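Local coordinates for initiator protein NS1 (Human bocavirus, PDB 4KW3) that probably recognises and nicks the viral replication origin with its N-terminal nuclease domain, the part present here, to start rolling-circle DNA replication, at residues M46-N51 with D63-S68; A53-E58 with T229-W234; N216-I219 with K224-V227. All blocks are in the same frame, centred on the assembly; numbering follows the deposited sequence.

Overall arrangement
The three contacts cluster on one side of the nuclease domain. Contact 1 packs helix 43-49 against helix 60-69, about 13 Å from contact 2 between centres. Contact 3 joins strand 216-217 to helix 225-228, its centre about 12 Å from that of contact 1 and about 9 Å from that of contact 2. Along the chain contacts 1 and 2 alternate: loop 53-58 lies between the two helices of contact 1 and reaches over to 229-234, while contact 3 falls between the two halves of contact 2. Leu66 meets Ile219, and His55 N probably bonds Asp226 O, so the N-terminal helices and the loop between them are tied to the segment that follows the predicted catalytic Tyr211.

Contact 1: residues M46-N51 with D63-S68; sequences MIQLRN and DDLLIS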
ATOM      1  N   MET A  46      -5.804  -6.103 -17.187  1.00 49.10           N
ATOM      2  CA  MET A  46      -6.616  -5.065 -16.548  1.00 45.87           C
ATOM      3  C   MET A  46      -7.829  -4.689 -17.385  1.00 57.64           C
ATOM      4  O   MET A  46      -8.932  -4.522 -16.855  1.00 61.94           O
ATOM      5  CB  MET A  46      -5.798  -3.787 -16.272  1.00 48.27           C
ATOM      6  CG  MET A  46      -4.608  -3.966 -15.332  1.00 44.46           C
ATOM      7  SD  MET A  46      -5.027  -4.790 -13.782  1.00 50.74           S
ATOM      8  CE  MET A  46      -5.799  -3.447 -12.883  1.00 36.62           C
ATOM      9  N   ILE A  47      -7.639  -4.581 -18.695  1.00 60.04           N
ATOM     10  CA  ILE A  47      -8.754  -4.249 -19.575  1.00 66.10           C
ATOM     11  C   ILE A  47      -9.834  -5.329 -19.587  1.00 63.73           C
ATOM     12  O   ILE A  47     -11.021  -5.028 -19.460  1.00 57.59           O
ATOM     13  CB  ILE A  47      -8.270  -3.991 -21.011  1.00 63.43           C
ATOM     14  CG1 ILE A  47      -7.354  -2.768 -21.018  1.00 53.33           C
ATOM     15  CG2 ILE A  47      -9.454  -3.761 -21.945  1.00 51.48           C
ATOM     16  CD1 ILE A  47      -6.799  -2.420 -22.348  1.00 45.85           C
ATOM     17  N   GLN A  48      -9.410  -6.579 -19.721  1.00 63.45           N
ATOM     18  CA  GLN A  48     -10.322  -7.711 -19.741  1.00 65.29           C
ATOM     19  C   GLN A  48     -11.128  -7.784 -18.452  1.00 65.04           C
ATOM     20  O   GLN A  48     -12.306  -8.144 -18.461  1.00 71.82           O
ATOM     21  CB  GLN A  48      -9.523  -8.996 -19.922  1.00 69.92           C
ATOM     22  CG  GLN A  48     -10.195 -10.024 -20.780  1.00 87.89           C
ATOM     23  CD  GLN A  48      -9.226 -11.091 -21.213  1.00100.65           C
ATOM     24  OE1 GLN A  48      -8.010 -10.865 -21.225  1.00102.46           O
ATOM     25  NE2 GLN A  48      -9.749 -12.266 -21.557  1.00101.33           N
ATOM     26  N   LEU A  49     -10.489  -7.400 -17.353  1.00 58.10           N
ATOM     27  CA  LEU A  49     -11.106  -7.438 -16.039  1.00 57.75           C
ATOM     28  C   LEU A  49     -12.370  -6.574 -15.964  1.00 57.33           C
ATOM     29  O   LEU A  49     -13.302  -6.918 -15.223  1.00 52.70           O
ATOM     30  CB  LEU A  49     -10.116  -6.999 -14.961  1.00 58.37           C
ATOM     31  CG  LEU A  49     -10.620  -7.217 -13.540  1.00 54.08           C
ATOM     32  CD1 LEU A  49     -10.736  -8.698 -13.273  1.00 59.80           C
ATOM     33  CD2 LEU A  49      -9.752  -6.540 -12.533  1.00 51.56           C
ATOM     34  N   ARG A  50     -12.391  -5.461 -16.713  1.00 56.83           N
ATOM     35  CA  ARG A  50     -13.550  -4.553 -16.757  1.00 56.49           C
ATOM     36  C   ARG A  50     -14.839  -5.266 -17.140  1.00 66.30           C
ATOM     37  O   ARG A  50     -15.914  -4.853 -16.717  1.00 73.04           O
ATOM     38  CB  ARG A  50     -13.351  -3.394 -17.736  1.00 58.29           C
ATOM     39  CG  ARG A  50     -12.179  -2.497 -17.469  1.00 69.62           C
ATOM     40  CD  ARG A  50     -12.223  -1.265 -18.372  1.00 85.22           C
ATOM     41  NE  ARG A  50     -11.110  -0.356 -18.083  1.00103.20           N
ATOM     42  CZ  ARG A  50      -9.958  -0.336 -18.752  1.00109.56           C
ATOM     43  NH1 ARG A  50      -9.785  -1.149 -19.784  1.00114.49           N
ATOM     44  NH2 ARG A  50      -8.990   0.515 -18.411  1.00104.54           N
ATOM     45  N   ASN A  51     -14.728  -6.339 -17.924  1.00 66.18           N
ATOM     46  CA  ASN A  51     -15.895  -7.008 -18.490  1.00 74.90           C
ATOM     47  C   ASN A  51     -16.372  -8.190 -17.652  1.00 75.91           C
ATOM     48  O   ASN A  51     -17.230  -8.961 -18.080  1.00 75.85           O
ATOM     49  CB  ASN A  51     -15.594  -7.491 -19.910  1.00 89.33           C
ATOM     50  CG  ASN A  51     -14.970  -6.417 -20.770  1.00 99.95           C
ATOM     51  OD1 ASN A  51     -15.418  -5.270 -20.773  1.00103.52           O
ATOM     52  ND2 ASN A  51     -13.923  -6.782 -21.509  1.00100.50           N
ATOM     53  N   ASP A  63     -11.902 -15.622 -12.865  1.00 55.83           N
ATOM     54  CA  ASP A  63     -11.133 -16.340 -11.848  1.00 63.00           C
ATOM     55  C   ASP A  63      -9.659 -16.515 -12.234  1.00 69.86           C
ATOM     56  O   ASP A  63      -8.786 -16.348 -11.392  1.00 77.04           O
ATOM     57  CB  ASP A  63     -11.778 -17.685 -11.539  1.00 61.12           C
ATOM     58  CG  ASP A  63     -13.179 -17.545 -10.982  1.00 61.61           C
ATOM     59  OD1 ASP A  63     -13.436 -16.525 -10.287  1.00 51.99           O
ATOM     60  OD2 ASP A  63     -14.035 -18.432 -11.290  1.00 60.86           O
ATOM     61  N   ASP A  64      -9.391 -16.855 -13.497  1.00 72.08           N
ATOM     62  CA  ASP A  64      -8.017 -17.026 -13.984  1.00 67.20           C
ATOM     63  C   ASP A  64      -7.258 -15.716 -14.056  1.00 63.63           C
ATOM     64  O   ASP A  64      -6.108 -15.613 -13.598  1.00 68.91           O
ATOM     65  CB  ASP A  64      -8.018 -17.672 -15.371  1.00 62.30           C
ATOM     66  CG  ASP A  64      -8.393 -19.127 -15.323  1.00 77.00           C
ATOM     67  OD1 ASP A  64      -8.679 -19.628 -14.206  1.00 82.32           O
ATOM     68  OD2 ASP A  64      -8.439 -19.760 -16.401  1.00 87.68           O
ATOM     69  N   LEU A  65      -7.925 -14.726 -14.632  1.00 51.22           N
ATOM     70  CA  LEU A  65      -7.412 -13.372 -14.757  1.00 50.39           C
ATOM     71  C   LEU A  65      -6.876 -12.907 -13.390  1.00 60.10           C
ATOM     72  O   LEU A  65      -5.717 -12.494 -13.273  1.00 59.55           O
ATOM     73  CB  LEU A  65      -8.540 -12.483 -15.267  1.00 49.82           C
ATOM     74  CG  LEU A  65      -8.294 -11.258 -16.131  1.00 71.75           C
ATOM     75  CD1 LEU A  65      -7.261 -11.566 -17.201  1.00 78.49           C
ATOM     76  CD2 LEU A  65      -9.626 -10.878 -16.791  1.00 75.66           C
ATOM     77  N   LEU A  66      -7.698 -13.052 -12.351  1.00 55.88           N
ATOM     78  CA  LEU A  66      -7.304 -12.679 -10.995  1.00 50.80           C
ATOM     79  C   LEU A  66      -6.153 -13.521 -10.472  1.00 51.28           C
ATOM     80  O   LEU A  66      -5.246 -12.997  -9.824  1.00 56.80           O
ATOM     81  CB  LEU A  66      -8.499 -12.738 -10.041  1.00 47.63           C
ATOM     82  CG  LEU A  66      -9.521 -11.648 -10.332  1.00 48.77           C
ATOM     83  CD1 LEU A  66     -10.747 -11.844  -9.491  1.00 39.13           C
ATOM     84  CD2 LEU A  66      -8.886 -10.262 -10.094  1.00 43.16           C
ATOM     85  N   ILE A  67      -6.189 -14.825 -10.724  1.00 54.02           N
ATOM     86  CA  ILE A  67      -5.050 -15.674 -10.383  1.00 60.99           C
ATOM     87  C   ILE A  67      -3.762 -15.207 -11.084  1.00 61.74           C
ATOM     88  O   ILE A  67      -2.698 -15.173 -10.461  1.00 66.02           O
ATOM     89  CB  ILE A  67      -5.315 -17.175 -10.687  1.00 64.36           C
ATOM     90  CG1 ILE A  67      -6.300 -17.737  -9.673  1.00 65.78           C
ATOM     91  CG2 ILE A  67      -4.056 -17.983 -10.520  1.00 56.38           C
ATOM     92  CD1 ILE A  67      -5.785 -17.603  -8.234  1.00 69.17           C
ATOM     93  N   SER A  68      -3.854 -14.768 -12.339  1.00 44.42           N
ATOM     94  CA  SER A  68      -2.626 -14.417 -13.028  1.00 56.38           C
ATOM     95  C   SER A  68      -2.128 -13.048 -12.552  1.00 59.01           C
ATOM     96  O   SER A  68      -0.948 -12.738 -12.657  1.00 59.72           O
ATOM     97  CB  SER A  68      -2.788 -14.420 -14.556  1.00 50.36           C
ATOM     98  OG  SER A  68      -3.492 -13.284 -15.016  1.00 58.70           O
TER
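Leu65 pushes its CD2 methyl against helix 43-49 where Gln48 passes into Leu49, lying 3.7 Å from Gln48 CB and 3.6 Å from the backbone N of Leu49. This is the close-packed part of the contact, and both leucines are buried. CG of Leu49 stands opposite its backbone nitrogen (chi1 -171°); its CB bond does not aim at helix 60-69, but this torsion carries the branch inward until CD1 is 4.0 Å from CD2 of Leu66. The two side chains meet at about a right angle, methyl against methyl, and Leu66 also touches Ile219 while Leu49 touches Ser223. The two helices follow each other in the N-terminal domain of a Rep-type nuclease, linked by a loop, and meet here through apolar side chains without a polar bond between them. Toward solvent the fit is looser. Gln48 is partly exposed, and its chain, extended beyond CG, crosses that of Leu65 obliquely, with OE1 only grazing Leu65 CD1 at 4.2 Å; its side chain also rests on Ile61. Ser68, which is exposed, turns its hydroxyl back along its own helix, where OG donates to Leu65 O at 2.9 Å from a position tilted 22° out of the carbonyl plane.

Contact 2: residues A53-E58 with T229-W234; sequences APHPDE and TSPDNW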
ATOM      1  N   ALA A  53     -18.051 -10.442 -14.578  1.00 51.92           N
ATOM      2  CA  ALA A  53     -19.231 -10.500 -13.722  1.00 53.53           C
ATOM      3  C   ALA A  53     -18.800 -10.585 -12.264  1.00 55.52           C
ATOM      4  O   ALA A  53     -17.829 -11.274 -11.948  1.00 49.17           O
ATOM      5  CB  ALA A  53     -20.108 -11.706 -14.087  1.00 49.46           C
ATOM      6  N   PRO A  54     -19.474  -9.831 -11.382  1.00 59.53           N
ATOM      7  CA  PRO A  54     -19.259  -9.888  -9.927  1.00 56.54           C
ATOM      8  C   PRO A  54     -19.677 -11.231  -9.360  1.00 59.69           C
ATOM      9  O   PRO A  54     -20.524 -11.920  -9.951  1.00 56.91           O
ATOM     10  CB  PRO A  54     -20.200  -8.815  -9.399  1.00 50.18           C
ATOM     11  CG  PRO A  54     -21.333  -8.831 -10.388  1.00 45.52           C
ATOM     12  CD  PRO A  54     -20.676  -9.051 -11.723  1.00 49.59           C
ATOM     13  N   HIS A  55     -19.099 -11.601  -8.227  1.00 56.74           N
ATOM     14  CA  HIS A  55     -19.578 -12.764  -7.507  1.00 58.17           C
ATOM     15  C   HIS A  55     -21.016 -12.463  -7.091  1.00 61.31           C
ATOM     16  O   HIS A  55     -21.375 -11.288  -6.905  1.00 59.09           O
ATOM     17  CB  HIS A  55     -18.699 -13.025  -6.289  1.00 54.24           C
ATOM     18  CG  HIS A  55     -17.367 -13.614  -6.630  1.00 55.48           C
ATOM     19  ND1 HIS A  55     -16.201 -12.881  -6.595  1.00 60.82           N
ATOM     20  CD2 HIS A  55     -17.022 -14.851  -7.056  1.00 55.73           C
ATOM     21  CE1 HIS A  55     -15.189 -13.649  -6.952  1.00 59.35           C
ATOM     22  NE2 HIS A  55     -15.663 -14.846  -7.247  1.00 56.48           N
ATOM     23  N   PRO A  56     -21.849 -13.508  -6.939  1.00 64.55           N
ATOM     24  CA  PRO A  56     -21.523 -14.936  -7.001  1.00 70.39           C
ATOM     25  C   PRO A  56     -21.785 -15.576  -8.376  1.00 66.79           C
ATOM     26  O   PRO A  56     -21.831 -16.795  -8.473  1.00 58.57           O
ATOM     27  CB  PRO A  56     -22.498 -15.536  -5.988  1.00 72.75           C
ATOM     28  CG  PRO A  56     -23.744 -14.595  -6.072  1.00 68.17           C
ATOM     29  CD  PRO A  56     -23.301 -13.314  -6.777  1.00 66.87           C
ATOM     30  N   ASP A  57     -21.975 -14.767  -9.409  1.00 60.74           N
ATOM     31  CA  ASP A  57     -22.027 -15.263 -10.776  1.00 64.09           C
ATOM     32  C   ASP A  57     -20.790 -16.084 -11.123  1.00 62.71           C
ATOM     33  O   ASP A  57     -19.676 -15.763 -10.702  1.00 65.09           O
ATOM     34  CB  ASP A  57     -22.135 -14.089 -11.745  1.00 76.61           C
ATOM     35  CG  ASP A  57     -23.383 -13.267 -11.517  1.00 91.90           C
ATOM     36  OD1 ASP A  57     -24.451 -13.872 -11.264  1.00 97.73           O
ATOM     37  OD2 ASP A  57     -23.279 -12.020 -11.543  1.00 94.94           O
ATOM     38  N   GLU A  58     -21.001 -17.163 -11.871  1.00 76.48           N
ATOM     39  CA  GLU A  58     -19.912 -17.962 -12.419  1.00 70.68           C
ATOM     40  C   GLU A  58     -19.180 -17.126 -13.445  1.00 68.17           C
ATOM     41  O   GLU A  58     -19.820 -16.553 -14.317  1.00 67.44           O
ATOM     42  CB  GLU A  58     -20.492 -19.182 -13.134  1.00 65.81           C
ATOM     43  CG  GLU A  58     -19.504 -20.266 -13.485  1.00 66.45           C
ATOM     44  CD  GLU A  58     -20.015 -21.217 -14.558  1.00 82.81           C
ATOM     45  OE1 GLU A  58     -21.031 -20.917 -15.241  1.00 80.99           O
ATOM     46  OE2 GLU A  58     -19.414 -22.303 -14.681  1.00 93.33           O
ATOM     47  N   THR A 229     -13.101  -9.602  -4.946  1.00 45.77           N
ATOM     48  CA  THR A 229     -13.149 -10.274  -3.637  1.00 35.27           C
ATOM     49  C   THR A 229     -13.944 -11.544  -3.741  1.00 41.82           C
ATOM     50  O   THR A 229     -15.077 -11.541  -4.247  1.00 54.38           O
ATOM     51  CB  THR A 229     -13.814  -9.368  -2.543  1.00 43.57           C
ATOM     52  OG1 THR A 229     -13.181  -8.081  -2.533  1.00 34.48           O
ATOM     53  CG2 THR A 229     -13.753 -10.005  -1.157  1.00 34.18           C
ATOM     54  N   SER A 230     -13.360 -12.638  -3.272  1.00 38.50           N
ATOM     55  CA  SER A 230     -14.074 -13.913  -3.242  1.00 47.17           C
ATOM     56  C   SER A 230     -15.039 -13.963  -2.059  1.00 50.88           C
ATOM     57  O   SER A 230     -14.761 -13.421  -0.996  1.00 46.10           O
ATOM     58  CB  SER A 230     -13.087 -15.076  -3.223  1.00 37.99           C
ATOM     59  OG  SER A 230     -12.302 -15.045  -2.050  1.00 36.79           O
ATOM     60  N   PRO A 231     -16.185 -14.624  -2.245  1.00 53.64           N
ATOM     61  CA  PRO A 231     -17.296 -14.578  -1.281  1.00 46.08           C
ATOM     62  C   PRO A 231     -16.942 -14.881   0.175  1.00 45.72           C
ATOM     63  O   PRO A 231     -17.380 -14.134   1.032  1.00 55.07           O
ATOM     64  CB  PRO A 231     -18.258 -15.604  -1.850  1.00 41.47           C
ATOM     65  CG  PRO A 231     -18.044 -15.454  -3.319  1.00 42.04           C
ATOM     66  CD  PRO A 231     -16.587 -15.257  -3.509  1.00 40.76           C
ATOM     67  N   ASP A 232     -16.124 -15.888   0.451  1.00 55.38           N
ATOM     68  CA  ASP A 232     -15.667 -16.156   1.825  1.00 53.70           C
ATOM     69  C   ASP A 232     -14.863 -15.011   2.468  1.00 53.69           C
ATOM     70  O   ASP A 232     -14.604 -15.004   3.674  1.00 61.90           O
ATOM     71  CB  ASP A 232     -14.818 -17.417   1.846  1.00 58.47           C
ATOM     72  CG  ASP A 232     -15.612 -18.646   1.486  1.00 71.48           C
ATOM     73  OD1 ASP A 232     -16.861 -18.577   1.511  1.00 71.23           O
ATOM     74  OD2 ASP A 232     -14.983 -19.675   1.175  1.00 79.27           O
ATOM     75  N   ASN A 233     -14.456 -14.043   1.666  1.00 46.56           N
ATOM     76  CA  ASN A 233     -13.665 -12.950   2.193  1.00 50.35           C
ATOM     77  C   ASN A 233     -14.377 -11.609   2.148  1.00 46.12           C
ATOM     78  O   ASN A 233     -13.765 -10.552   2.297  1.00 47.31           O
ATOM     79  CB  ASN A 233     -12.338 -12.901   1.446  1.00 45.14           C
ATOM     80  CG  ASN A 233     -11.508 -14.140   1.693  1.00 48.05           C
ATOM     81  OD1 ASN A 233     -10.813 -14.230   2.707  1.00 49.44           O
ATOM     82  ND2 ASN A 233     -11.605 -15.126   0.786  1.00 42.98           N
ATOM     83  N   TRP A 234     -15.691 -11.659   1.994  1.00 45.87           N
ATOM     84  CA  TRP A 234     -16.466 -10.438   1.896  1.00 41.97           C
ATOM     85  C   TRP A 234     -16.847  -9.912   3.262  1.00 45.35           C
ATOM     86  O   TRP A 234     -17.389 -10.637   4.093  1.00 55.46           O
ATOM     87  CB  TRP A 234     -17.708 -10.663   1.077  1.00 40.74           C
ATOM     88  CG  TRP A 234     -18.470  -9.429   0.835  1.00 44.26           C
ATOM     89  CD1 TRP A 234     -19.581  -8.994   1.507  1.00 46.22           C
ATOM     90  CD2 TRP A 234     -18.198  -8.456  -0.180  1.00 39.41           C
ATOM     91  NE1 TRP A 234     -20.019  -7.808   0.957  1.00 51.76           N
ATOM     92  CE2 TRP A 234     -19.181  -7.454  -0.073  1.00 40.31           C
ATOM     93  CE3 TRP A 234     -17.214  -8.335  -1.171  1.00 41.06           C
ATOM     94  CZ2 TRP A 234     -19.220  -6.358  -0.920  1.00 36.84           C
ATOM     95  CZ3 TRP A 234     -17.250  -7.232  -2.018  1.00 41.74           C
ATOM     96  CH2 TRP A 234     -18.247  -6.267  -1.891  1.00 37.94           C
TER
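Two loops, one between helices 43-49 and 60-69 and the other leading from helix 225-228 toward strand 241-247, meet where Pro231 lies over the imidazole of His55 in a CH-pi contact. CD of the proline sits over one face of the ring, 3.6 Å from its centroid and 13° off the normal, while CG reaches back to His55 CB at 3.9 Å. The two side chains cross at about a right angle. CA of Ser230 gives a second, off-centre CH-pi contact 4.3 Å from the same centroid. With chi1 at -75°, CG of His55 lies beside its backbone N and the ring is directed at residues 229-231, where ND1 is 2.9 Å from Thr229 O. ND1 has a weak hydrogen bond to Asp226 O. A cis peptide precedes Pro56 and turns the chain directly after the histidine. On the other side Pro231 and Asp232 form a short 3-10 turn, closed by Asn233 N bonding Ser230 O at 2.8 Å. The amide of Asn233 adds a side-chain link, ND2 donating to Ser230 OG at 2.9 Å with the hydroxyl 18° out of the amide plane. Two polar ends have partners outside the loop: Asn233 OD1 takes the N-H of Lys258 in helix 257-268, and Thr229 OG1 bonds Pro225 O. His55 touches Arg62 and Asp63 of helix 60-69, and Trp234 leans on Pro225 and on Asn216 of strand 216-217.

Contact 3: residues N216-I219 with K224-V227; sequences NRCI and KPDV
A chi1 of 180° swings SG of Cys218 away from its own amide nitrogen and brings Cys218 SG to 4.4 Å from Lys224 C, just ahead of Pro225. From there the chain changes course: Lys224 is extended at the N-cap position, and Pro225 takes helical torsions as the first residue of helix 225-228. Its ring lies against the strand segment, CG 4.3 Å from Cys218 CB and CB 4.1 Å from Asn216 CB. The closest approach is made by backbone atoms, where Pro225 CA lies 3.1 Å from Arg217 O in a CA-H...O contact with an angle of 145° at the hydrogen. Strand 216-217, helix 225-228 and the parallel strand 241-247 make a beta-alpha-beta unit, and the proline sits at the junction of its first two elements while also touching Thr241 of the third. The helix start is held by Val227 N, which bonds Lys224 O at 2.9 Å. The polar ends of the strand residues are used beyond the contact: Asn216 OD1 accepts from Phe235 N, and Arg217 NE donates to Cys228 O. The side chain of Cys218 is about 8 Å from that of Glu108, a predicted ligand of a divalent metal cation. Proline has no N-H of its own; helix and strand meet here through aliphatic carbons and the one CA-H...O approach, probably a weak, partly electrostatic contact from a CA-H polarised by the adjoining amides.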
ATOM      1  N   ASN A 216     -12.858  -4.899   1.671  1.00 45.22           N
ATOM      2  CA  ASN A 216     -12.930  -5.790   0.520  1.00 44.42           C
ATOM      3  C   ASN A 216     -11.879  -5.355  -0.487  1.00 42.93           C
ATOM      4  O   ASN A 216     -11.412  -4.215  -0.452  1.00 48.80           O
ATOM      5  CB  ASN A 216     -14.326  -5.784  -0.083  1.00 32.49           C
ATOM      6  CG  ASN A 216     -15.385  -6.227   0.915  1.00 44.02           C
ATOM      7  OD1 ASN A 216     -15.194  -7.211   1.643  1.00 36.56           O
ATOM      8  ND2 ASN A 216     -16.516  -5.521   0.945  1.00 40.91           N
ATOM      9  N   ARG A 217     -11.461  -6.278  -1.345  1.00 35.82           N
ATOM     10  CA  ARG A 217     -10.462  -5.954  -2.341  1.00 35.91           C
ATOM     11  C   ARG A 217     -11.028  -5.304  -3.581  1.00 45.55           C
ATOM     12  O   ARG A 217     -12.078  -5.720  -4.086  1.00 43.65           O
ATOM     13  CB  ARG A 217      -9.669  -7.187  -2.768  1.00 39.56           C
ATOM     14  CG  ARG A 217      -8.428  -6.797  -3.567  1.00 43.38           C
ATOM     15  CD  ARG A 217      -7.529  -7.955  -3.855  1.00 42.08           C
ATOM     16  NE  ARG A 217      -8.178  -8.937  -4.692  1.00 54.30           N
ATOM     17  CZ  ARG A 217      -7.514  -9.858  -5.371  1.00 52.31           C
ATOM     18  NH1 ARG A 217      -6.197  -9.866  -5.283  1.00 40.53           N
ATOM     19  NH2 ARG A 217      -8.158 -10.749  -6.129  1.00 50.44           N
ATOM     20  N   CYS A 218     -10.289  -4.313  -4.082  1.00 31.83           N
ATOM     21  CA  CYS A 218     -10.532  -3.765  -5.400  1.00 42.61           C
ATOM     22  C   CYS A 218      -9.203  -3.358  -6.048  1.00 44.34           C
ATOM     23  O   CYS A 218      -8.492  -2.514  -5.519  1.00 45.96           O
ATOM     24  CB  CYS A 218     -11.458  -2.565  -5.304  1.00 42.59           C
ATOM     25  SG  CYS A 218     -11.777  -1.866  -6.891  1.00 59.88           S
ATOM     26  N   ILE A 219      -8.846  -3.982  -7.172  1.00 44.04           N
ATOM     27  CA  ILE A 219      -7.538  -3.717  -7.803  1.00 34.17           C
ATOM     28  C   ILE A 219      -7.543  -2.701  -8.954  1.00 42.62           C
ATOM     29  O   ILE A 219      -6.513  -2.447  -9.559  1.00 48.30           O
ATOM     30  CB  ILE A 219      -6.828  -5.002  -8.270  1.00 41.43           C
ATOM     31  CG1 ILE A 219      -7.647  -5.708  -9.353  1.00 41.46           C
ATOM     32  CG2 ILE A 219      -6.552  -5.942  -7.089  1.00 33.14           C
ATOM     33  CD1 ILE A 219      -7.005  -6.979  -9.810  1.00 47.61           C
ATOM     34  N   LYS A 224     -14.732  -3.658  -9.637  1.00 48.57           N
ATOM     35  CA  LYS A 224     -15.614  -3.610  -8.475  1.00 52.90           C
ATOM     36  C   LYS A 224     -15.158  -4.624  -7.435  1.00 53.86           C
ATOM     37  O   LYS A 224     -14.634  -5.690  -7.775  1.00 57.10           O
ATOM     38  CB  LYS A 224     -17.066  -3.911  -8.877  1.00 59.61           C
ATOM     39  CG  LYS A 224     -17.648  -3.008  -9.949  1.00 76.31           C
ATOM     40  CD  LYS A 224     -17.885  -1.592  -9.415  1.00 90.73           C
ATOM     41  CE  LYS A 224     -18.574  -0.699 -10.453  1.00 99.79           C
ATOM     42  NZ  LYS A 224     -19.133   0.546  -9.852  1.00 98.20           N
ATOM     43  N   PRO A 225     -15.362  -4.296  -6.159  1.00 49.94           N
ATOM     44  CA  PRO A 225     -14.953  -5.162  -5.059  1.00 43.33           C
ATOM     45  C   PRO A 225     -15.586  -6.542  -5.130  1.00 44.12           C
ATOM     46  O   PRO A 225     -14.948  -7.536  -4.770  1.00 41.84           O
ATOM     47  CB  PRO A 225     -15.465  -4.424  -3.824  1.00 42.54           C
ATOM     48  CG  PRO A 225     -15.590  -3.028  -4.231  1.00 39.99           C
ATOM     49  CD  PRO A 225     -15.896  -3.011  -5.687  1.00 48.36           C
ATOM     50  N   ASP A 226     -16.840  -6.607  -5.554  1.00 45.33           N
ATOM     51  CA  ASP A 226     -17.526  -7.898  -5.643  1.00 48.38           C
ATOM     52  C   ASP A 226     -17.011  -8.752  -6.829  1.00 52.51           C
ATOM     53  O   ASP A 226     -17.320  -9.949  -6.922  1.00 48.16           O
ATOM     54  CB  ASP A 226     -19.052  -7.742  -5.616  1.00 42.89           C
ATOM     55  CG  ASP A 226     -19.548  -6.784  -6.654  1.00 48.76           C
ATOM     56  OD1 ASP A 226     -18.730  -5.975  -7.147  1.00 51.05           O
ATOM     57  OD2 ASP A 226     -20.747  -6.837  -6.975  1.00 57.93           O
ATOM     58  N   VAL A 227     -16.238  -8.129  -7.724  1.00 43.88           N
ATOM     59  CA  VAL A 227     -15.438  -8.889  -8.680  1.00 49.82           C
ATOM     60  C   VAL A 227     -14.116  -9.362  -8.058  1.00 50.05           C
ATOM     61  O   VAL A 227     -13.739 -10.527  -8.180  1.00 55.35           O
ATOM     62  CB  VAL A 227     -15.154  -8.095  -9.977  1.00 52.53           C
ATOM     63  CG1 VAL A 227     -14.154  -8.833 -10.865  1.00 52.13           C
ATOM     64  CG2 VAL A 227     -16.437  -7.841 -10.731  1.00 40.94           C
TER